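Local structure of putative alpha-N-acetylgalactosaminidase (Bacillus halodurans C-125, 3CC1) at residues 33-38 against 48-53; 94-99 against 108-113. The protein probably hydrolyses terminal alpha-linked N-acetylgalactosamine residues from glycoconjugates, as a glycosidase of the alpha-galactosidase family with a TIM-barrel domain. All coordinates share one frame; numbering follows the deposited sequence.

Contact 1: 33-38 against 48-53; sequences GNAEYM and EYIVVD
Ile50 lays its CD1 methyl against the backbone of Ala35, 3.5 Å from that residue's CA, so the end of the strand residue sits on the helix surface itself. CG1, which bears this methyl, lies anti to the carbonyl carbon of Ile50 and beside its backbone N (chi1 -66°), which carries it from the strand to the helix. Ala35 answers with its CB, 3.9 Å from Ile50 CG1; a methyl is all it offers, and the helix can come close here, the two CA atoms being 6.3 Å apart. From one turn further along the helix the selenomethionine Met38 meets Ile50 tip to tip, its CE 3.7 Å from Ile50 CD1. This is helix-on-sheet packing in the TIM-barrel domain: the helical segment 33-38 runs nearly antiparallel to strand 49-52, at 165° with axes 9.2 Å apart, and helix 28-41 is the helix of the beta-alpha-beta crossover that links strand 14-17 to the neighbouring parallel strand 49-52. Met38 leaves the helix with CG anti to its N (chi1 -178°) and bends only at chi3, which brings CE 3.6 Å from Tyr49 O, while SE lies 3.7 Å from Glu48 N. No hydrogen bond joins the two segments; the strand's backbone is paired instead with Met14, Trp16 and Lys109. Trp16 also touches both Met38 and Ile50, while Asn34 turns its amide away to Glu30, Glu320 and Leu321.

Contact 2: 94-99 against 108-113; sequences AGFKPL and LKFGIH
Phe96 and Phe110 meet as a T-shaped pair, the edge of Phe110 directed at a face of Phe96, with planes at 66° and centroids 5.2 Å apart. The leading atom, Phe110 CZ, stands over the Phe96 ring toward its rim, 3.8 Å from Phe96 CG, and the neighbouring CE2 reaches back to Phe96 CB at 3.8 Å. Two torsions bring the rings together: Phe110 holds CG anti to its backbone N (chi1 179°), while Phe96 swings its ring beside its own N (chi1 -84°). Further along the strand, Ile112 touches the same Phe96 ring obliquely through its CG2 branch, 3.9 Å from Phe96 CE2. Leu99, in the first turn of the helix, crosses Phe110 at about a right angle and sets CD2 4.1 Å from Phe110 CE1. Phe87 and Trp176 make further edge-to-face pairs with Phe96, and Trp56 also meets its ring, while Ser100 and Ile103 touch Phe110 from the helix. With an alanine in place of Phe96, the edge of Phe110 would probably lose the face it points at and a gap would open beside Ile112 CG2. The Ala94-Lys97 type II' turn, with Gly95 at positive phi, brings Phe96 in just ahead of helix 97-105, and the whole belongs to the beta-alpha-beta crossover that links the neighbouring parallel strands 49-52 and 109-115 through that helix, the repeated element of a TIM barrel.

How the contacts relate
Both contacts are buried and show one principle of the barrel, a helix, or in contact 2 chiefly the turn leading into one, packed on the next parallel strand, at successive positions along the chain. They share a sheet: strands 49-52 and 109-115 are neighbours, joined by backbone bonds from Lys109 N to Glu48 O (2.8 Å) and from Ile50 N to Lys109 O (2.8 Å). Neither has a hydrogen bond between its own segments. Their chemistry differs, however: contact 1 is aliphatic, with a selenomethionine and a close helix backbone, whereas contact 2 is chiefly aromatic and lies further from the chain's centre. Leu108, just before strand 109-115, touches Ala35, Met38 and Ile50 and so bridges the two contacts.

Contact 1: 33-38 against 48-53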
ATOM      1  N   GLY A  33      10.124  34.945 -27.164  1.00 22.90           N
ATOM      2  CA  GLY A  33      10.079  33.937 -28.213  1.00 23.43           C
ATOM      3  C   GLY A  33       8.936  32.951 -28.004  1.00 23.53           C
ATOM      4  O   GLY A  33       8.210  32.645 -28.911  1.00 24.36           O
ATOM      5  N   ASN A  34       8.771  32.466 -26.778  1.00 23.68           N
ATOM      6  CA  ASN A  34       7.679  31.546 -26.493  1.00 23.74           C
ATOM      7  C   ASN A  34       6.312  32.226 -26.598  1.00 23.30           C
ATOM      8  O   ASN A  34       5.366  31.646 -27.145  1.00 23.37           O
ATOM      9  CB  ASN A  34       7.888  30.865 -25.153  1.00 24.45           C
ATOM     10  CG  ASN A  34       8.925  29.766 -25.231  1.00 24.89           C
ATOM     11  OD1 ASN A  34       8.584  28.628 -25.529  1.00 26.22           O
ATOM     12  ND2 ASN A  34      10.193  30.095 -24.945  1.00 20.08           N
ATOM     13  N   ALA A  35       6.263  33.483 -26.165  1.00 22.93           N
ATOM     14  CA  ALA A  35       5.046  34.302 -26.214  1.00 21.99           C
ATOM     15  C   ALA A  35       4.622  34.502 -27.676  1.00 22.35           C
ATOM     16  O   ALA A  35       3.443  34.390 -28.020  1.00 21.34           O
ATOM     17  CB  ALA A  35       5.265  35.624 -25.522  1.00 20.92           C
ATOM     18  N   GLU A  36       5.604  34.776 -28.524  1.00 22.71           N
ATOM     19  CA  GLU A  36       5.339  34.974 -29.955  1.00 23.97           C
ATOM     20  C   GLU A  36       4.846  33.697 -30.593  1.00 22.58           C
ATOM     21  O   GLU A  36       3.922  33.704 -31.382  1.00 22.02           O
ATOM     22  CB  GLU A  36       6.560  35.514 -30.697  1.00 24.29           C
ATOM     23  CG  GLU A  36       6.802  36.984 -30.380  1.00 31.16           C
ATOM     24  CD  GLU A  36       8.209  37.488 -30.767  1.00 39.51           C
ATOM     25  OE1 GLU A  36       8.992  36.700 -31.353  1.00 46.79           O
ATOM     26  OE2 GLU A  36       8.535  38.661 -30.458  1.00 45.05           O
ATOM     27  N   TYR A  37       5.441  32.577 -30.218  1.00 23.55           N
ATOM     28  CA  TYR A  37       4.994  31.304 -30.763  1.00 22.97           C
ATOM     29  C   TYR A  37       3.562  31.072 -30.334  1.00 22.73           C
ATOM     30  O   TYR A  37       2.720  30.738 -31.143  1.00 22.77           O
ATOM     31  CB  TYR A  37       5.878  30.164 -30.309  1.00 23.41           C
ATOM     32  CG  TYR A  37       5.517  28.820 -30.902  1.00 23.04           C
ATOM     33  CD1 TYR A  37       4.502  28.046 -30.359  1.00 22.80           C
ATOM     34  CD2 TYR A  37       6.240  28.293 -31.948  1.00 23.98           C
ATOM     35  CE1 TYR A  37       4.182  26.828 -30.883  1.00 23.73           C
ATOM     36  CE2 TYR A  37       5.917  27.058 -32.495  1.00 22.85           C
ATOM     37  CZ  TYR A  37       4.913  26.332 -31.952  1.00 22.92           C
ATOM     38  OH  TYR A  37       4.631  25.102 -32.443  1.00 24.14           O
HETATM   39  N   MSE A  38       3.288  31.275 -29.067  1.00 22.17           N
HETATM   40  CA  MSE A  38       1.957  31.023 -28.552  1.00 22.73           C
HETATM   41  C   MSE A  38       0.928  31.895 -29.277  1.00 22.17           C
HETATM   42  O   MSE A  38      -0.172  31.462 -29.600  1.00 22.49           O
HETATM   43  CB  MSE A  38       1.890  31.306 -27.074  1.00 22.08           C
HETATM   44  CG  MSE A  38       0.514  31.017 -26.481  1.00 23.95           C
HETATM   45 SE   MSE A  38       0.488  31.269 -24.537  0.75 20.42          SE
HETATM   46  CE  MSE A  38       1.598  29.818 -24.121  1.00 19.65           C
ATOM     47  N   GLU A  48      -2.979  31.002 -23.186  1.00 25.55           N
ATOM     48  CA  GLU A  48      -2.943  32.415 -22.911  1.00 26.14           C
ATOM     49  C   GLU A  48      -1.885  32.951 -21.958  1.00 24.59           C
ATOM     50  O   GLU A  48      -1.518  34.110 -22.058  1.00 23.11           O
ATOM     51  CB  GLU A  48      -4.340  32.879 -22.535  1.00 27.83           C
ATOM     52  CG  GLU A  48      -4.797  32.545 -21.226  1.00 34.34           C
ATOM     53  CD  GLU A  48      -6.009  33.401 -20.857  1.00 42.89           C
ATOM     54  OE1 GLU A  48      -6.074  34.535 -21.387  1.00 49.24           O
ATOM     55  OE2 GLU A  48      -6.889  32.960 -20.050  1.00 47.31           O
ATOM     56  N   TYR A  49      -1.415  32.125 -21.036  1.00 21.61           N
ATOM     57  CA  TYR A  49      -0.513  32.589 -20.005  1.00 21.96           C
ATOM     58  C   TYR A  49       0.945  32.311 -20.371  1.00 21.58           C
ATOM     59  O   TYR A  49       1.281  31.248 -20.881  1.00 21.97           O
ATOM     60  CB  TYR A  49      -0.825  31.922 -18.676  1.00 21.29           C
ATOM     61  CG  TYR A  49      -2.060  32.430 -18.021  1.00 22.20           C
ATOM     62  CD1 TYR A  49      -2.047  33.641 -17.342  1.00 22.59           C
ATOM     63  CD2 TYR A  49      -3.266  31.744 -18.135  1.00 24.92           C
ATOM     64  CE1 TYR A  49      -3.204  34.150 -16.771  1.00 24.13           C
ATOM     65  CE2 TYR A  49      -4.417  32.229 -17.557  1.00 26.18           C
ATOM     66  CZ  TYR A  49      -4.381  33.428 -16.873  1.00 26.43           C
ATOM     67  OH  TYR A  49      -5.516  33.925 -16.271  1.00 26.95           O
ATOM     68  N   ILE A  50       1.785  33.303 -20.114  1.00 22.29           N
ATOM     69  CA  ILE A  50       3.245  33.215 -20.270  1.00 21.52           C
ATOM     70  C   ILE A  50       3.802  33.456 -18.867  1.00 21.72           C
ATOM     71  O   ILE A  50       3.653  34.559 -18.301  1.00 21.15           O
ATOM     72  CB  ILE A  50       3.762  34.242 -21.310  1.00 20.65           C
ATOM     73  CG1 ILE A  50       3.231  33.892 -22.736  1.00 22.42           C
ATOM     74  CG2 ILE A  50       5.318  34.377 -21.265  1.00 20.50           C
ATOM     75  CD1 ILE A  50       3.865  32.619 -23.362  1.00 20.26           C
ATOM     76  N   VAL A  51       4.391  32.413 -18.285  1.00 20.90           N
ATOM     77  CA  VAL A  51       4.697  32.429 -16.837  1.00 21.62           C
ATOM     78  C   VAL A  51       6.166  32.206 -16.573  1.00 21.84           C
ATOM     79  O   VAL A  51       6.748  31.218 -17.029  1.00 22.28           O
ATOM     80  CB  VAL A  51       3.876  31.365 -16.042  1.00 21.47           C
ATOM     81  CG1 VAL A  51       4.136  31.467 -14.503  1.00 18.81           C
ATOM     82  CG2 VAL A  51       2.359  31.479 -16.358  1.00 21.62           C
ATOM     83  N   VAL A  52       6.737  33.142 -15.810  1.00 22.08           N
ATOM     84  CA  VAL A  52       8.128  33.097 -15.427  1.00 21.84           C
ATOM     85  C   VAL A  52       8.181  32.449 -14.054  1.00 21.79           C
ATOM     86  O   VAL A  52       7.557  32.892 -13.099  1.00 21.69           O
ATOM     87  CB  VAL A  52       8.793  34.515 -15.424  1.00 21.09           C
ATOM     88  CG1 VAL A  52      10.186  34.462 -14.771  1.00 21.84           C
ATOM     89  CG2 VAL A  52       8.875  35.108 -16.835  1.00 23.64           C
ATOM     90  N   ASP A  53       8.884  31.342 -13.970  1.00 22.85           N
ATOM     91  CA  ASP A  53       8.985  30.643 -12.700  1.00 23.19           C
ATOM     92  C   ASP A  53       9.974  31.349 -11.723  1.00 22.87           C
ATOM     93  O   ASP A  53      10.489  32.461 -11.974  1.00 21.73           O
ATOM     94  CB  ASP A  53       9.266  29.131 -12.913  1.00 23.63           C
ATOM     95  CG  ASP A  53       8.518  28.243 -11.882  1.00 25.41           C
ATOM     96  OD1 ASP A  53       8.893  28.231 -10.706  1.00 26.85           O
ATOM     97  OD2 ASP A  53       7.504  27.633 -12.228  1.00 26.58           O
TER

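Contact 2: 94-99 against 108-113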
ATOM      1  N   ALA A  94      11.857  49.982 -14.361  1.00 25.58           N
ATOM      2  CA  ALA A  94      10.751  49.510 -15.208  1.00 25.21           C
ATOM      3  C   ALA A  94      10.127  48.189 -14.700  1.00 25.41           C
ATOM      4  O   ALA A  94       8.911  47.924 -14.859  1.00 24.76           O
ATOM      5  CB  ALA A  94      11.240  49.390 -16.669  1.00 24.65           C
ATOM      6  N   GLY A  95      10.943  47.370 -14.052  1.00 24.98           N
ATOM      7  CA  GLY A  95      10.479  46.078 -13.563  1.00 24.09           C
ATOM      8  C   GLY A  95       9.972  45.242 -14.724  1.00 23.82           C
ATOM      9  O   GLY A  95      10.491  45.316 -15.837  1.00 24.33           O
ATOM     10  N   PHE A  96       8.927  44.483 -14.468  1.00 23.23           N
ATOM     11  CA  PHE A  96       8.353  43.609 -15.493  1.00 23.45           C
ATOM     12  C   PHE A  96       7.325  44.350 -16.382  1.00 23.13           C
ATOM     13  O   PHE A  96       6.703  43.745 -17.220  1.00 24.15           O
ATOM     14  CB  PHE A  96       7.687  42.376 -14.859  1.00 23.41           C
ATOM     15  CG  PHE A  96       8.635  41.230 -14.558  1.00 22.38           C
ATOM     16  CD1 PHE A  96       9.588  40.841 -15.466  1.00 22.79           C
ATOM     17  CD2 PHE A  96       8.515  40.508 -13.374  1.00 22.97           C
ATOM     18  CE1 PHE A  96      10.419  39.761 -15.196  1.00 24.72           C
ATOM     19  CE2 PHE A  96       9.353  39.435 -13.100  1.00 25.82           C
ATOM     20  CZ  PHE A  96      10.300  39.069 -14.017  1.00 24.23           C
ATOM     21  N   LYS A  97       7.160  45.652 -16.211  1.00 23.62           N
ATOM     22  CA  LYS A  97       6.119  46.375 -16.982  1.00 24.48           C
ATOM     23  C   LYS A  97       6.351  46.274 -18.501  1.00 24.48           C
ATOM     24  O   LYS A  97       5.440  45.989 -19.226  1.00 24.40           O
ATOM     25  CB  LYS A  97       5.948  47.812 -16.506  1.00 24.89           C
ATOM     26  CG  LYS A  97       4.775  48.614 -17.180  1.00 26.98           C
ATOM     27  CD  LYS A  97       3.460  47.885 -17.038  1.00 30.63           C
ATOM     28  CE  LYS A  97       2.220  48.737 -17.443  1.00 34.66           C
ATOM     29  NZ  LYS A  97       0.951  47.851 -17.260  1.00 37.61           N
ATOM     30  N   PRO A  98       7.586  46.459 -18.985  1.00 24.41           N
ATOM     31  CA  PRO A  98       7.770  46.362 -20.423  1.00 24.37           C
ATOM     32  C   PRO A  98       7.495  44.957 -20.987  1.00 23.68           C
ATOM     33  O   PRO A  98       6.956  44.806 -22.075  1.00 23.56           O
ATOM     34  CB  PRO A  98       9.236  46.760 -20.616  1.00 24.81           C
ATOM     35  CG  PRO A  98       9.538  47.628 -19.440  1.00 25.56           C
ATOM     36  CD  PRO A  98       8.743  47.039 -18.312  1.00 24.94           C
ATOM     37  N   LEU A  99       7.859  43.946 -20.235  1.00 23.24           N
ATOM     38  CA  LEU A  99       7.689  42.565 -20.659  1.00 22.65           C
ATOM     39  C   LEU A  99       6.207  42.210 -20.698  1.00 22.11           C
ATOM     40  O   LEU A  99       5.757  41.650 -21.655  1.00 22.00           O
ATOM     41  CB  LEU A  99       8.486  41.609 -19.735  1.00 23.03           C
ATOM     42  CG  LEU A  99       8.465  40.115 -20.064  1.00 24.11           C
ATOM     43  CD1 LEU A  99       8.825  39.830 -21.528  1.00 25.43           C
ATOM     44  CD2 LEU A  99       9.380  39.387 -19.112  1.00 26.81           C
ATOM     45  N   LEU A 108      -1.847  38.124 -24.969  1.00 21.90           N
ATOM     46  CA  LEU A 108      -1.584  37.072 -24.003  1.00 21.91           C
ATOM     47  C   LEU A 108      -1.530  37.679 -22.603  1.00 21.78           C
ATOM     48  O   LEU A 108      -1.668  38.879 -22.423  1.00 23.17           O
ATOM     49  CB  LEU A 108      -0.286  36.343 -24.360  1.00 21.54           C
ATOM     50  CG  LEU A 108      -0.156  35.628 -25.717  1.00 22.40           C
ATOM     51  CD1 LEU A 108       1.243  35.041 -25.844  1.00 20.15           C
ATOM     52  CD2 LEU A 108      -1.229  34.529 -25.898  1.00 21.45           C
ATOM     53  N   LYS A 109      -1.363  36.831 -21.613  1.00 22.50           N
ATOM     54  CA  LYS A 109      -1.334  37.227 -20.198  1.00 22.37           C
ATOM     55  C   LYS A 109      -0.009  36.817 -19.568  1.00 22.50           C
ATOM     56  O   LYS A 109       0.627  35.854 -20.006  1.00 21.93           O
ATOM     57  CB  LYS A 109      -2.507  36.593 -19.458  1.00 23.52           C
ATOM     58  CG  LYS A 109      -3.850  37.248 -19.826  1.00 25.50           C
ATOM     59  CD  LYS A 109      -5.043  36.480 -19.297  1.00 30.25           C
ATOM     60  CE  LYS A 109      -6.404  37.172 -19.688  1.00 30.74           C
ATOM     61  NZ  LYS A 109      -6.407  38.621 -19.340  1.00 32.27           N
ATOM     62  N   PHE A 110       0.416  37.583 -18.559  1.00 21.91           N
ATOM     63  CA  PHE A 110       1.742  37.457 -17.958  1.00 22.26           C
ATOM     64  C   PHE A 110       1.643  36.997 -16.512  1.00 21.63           C
ATOM     65  O   PHE A 110       0.853  37.511 -15.733  1.00 20.69           O
ATOM     66  CB  PHE A 110       2.522  38.787 -18.004  1.00 22.34           C
ATOM     67  CG  PHE A 110       3.905  38.707 -17.358  1.00 22.15           C
ATOM     68  CD1 PHE A 110       4.863  37.832 -17.841  1.00 23.23           C
ATOM     69  CD2 PHE A 110       4.210  39.446 -16.249  1.00 23.21           C
ATOM     70  CE1 PHE A 110       6.108  37.735 -17.250  1.00 22.31           C
ATOM     71  CE2 PHE A 110       5.472  39.382 -15.665  1.00 22.74           C
ATOM     72  CZ  PHE A 110       6.410  38.526 -16.151  1.00 23.19           C
ATOM     73  N   GLY A 111       2.412  35.966 -16.193  1.00 21.54           N
ATOM     74  CA  GLY A 111       2.410  35.398 -14.871  1.00 21.46           C
ATOM     75  C   GLY A 111       3.806  35.222 -14.293  1.00 21.50           C
ATOM     76  O   GLY A 111       4.798  35.123 -15.024  1.00 20.94           O
ATOM     77  N   ILE A 112       3.865  35.188 -12.962  1.00 21.74           N
ATOM     78  CA  ILE A 112       5.103  34.908 -12.225  1.00 21.87           C
ATOM     79  C   ILE A 112       4.848  33.942 -11.107  1.00 22.91           C
ATOM     80  O   ILE A 112       3.716  33.798 -10.634  1.00 22.03           O
ATOM     81  CB  ILE A 112       5.791  36.221 -11.644  1.00 22.67           C
ATOM     82  CG1 ILE A 112       4.903  36.872 -10.586  1.00 20.35           C
ATOM     83  CG2 ILE A 112       6.121  37.223 -12.796  1.00 22.54           C
ATOM     84  CD1 ILE A 112       5.446  38.203  -9.998  1.00 18.01           C
ATOM     85  N   HIS A 113       5.921  33.255 -10.690  1.00 23.83           N
ATOM     86  CA  HIS A 113       5.931  32.518  -9.410  1.00 23.10           C
ATOM     87  C   HIS A 113       6.722  33.287  -8.415  1.00 23.06           C
ATOM     88  O   HIS A 113       7.768  33.827  -8.723  1.00 23.34           O
ATOM     89  CB  HIS A 113       6.574  31.122  -9.521  1.00 23.29           C
ATOM     90  CG  HIS A 113       5.735  30.093 -10.210  1.00 24.19           C
ATOM     91  ND1 HIS A 113       5.760  28.754  -9.847  1.00 27.60           N
ATOM     92  CD2 HIS A 113       4.909  30.184 -11.284  1.00 25.05           C
ATOM     93  CE1 HIS A 113       4.922  28.088 -10.633  1.00 28.42           C
ATOM     94  NE2 HIS A 113       4.403  28.928 -11.519  1.00 26.52           N
TER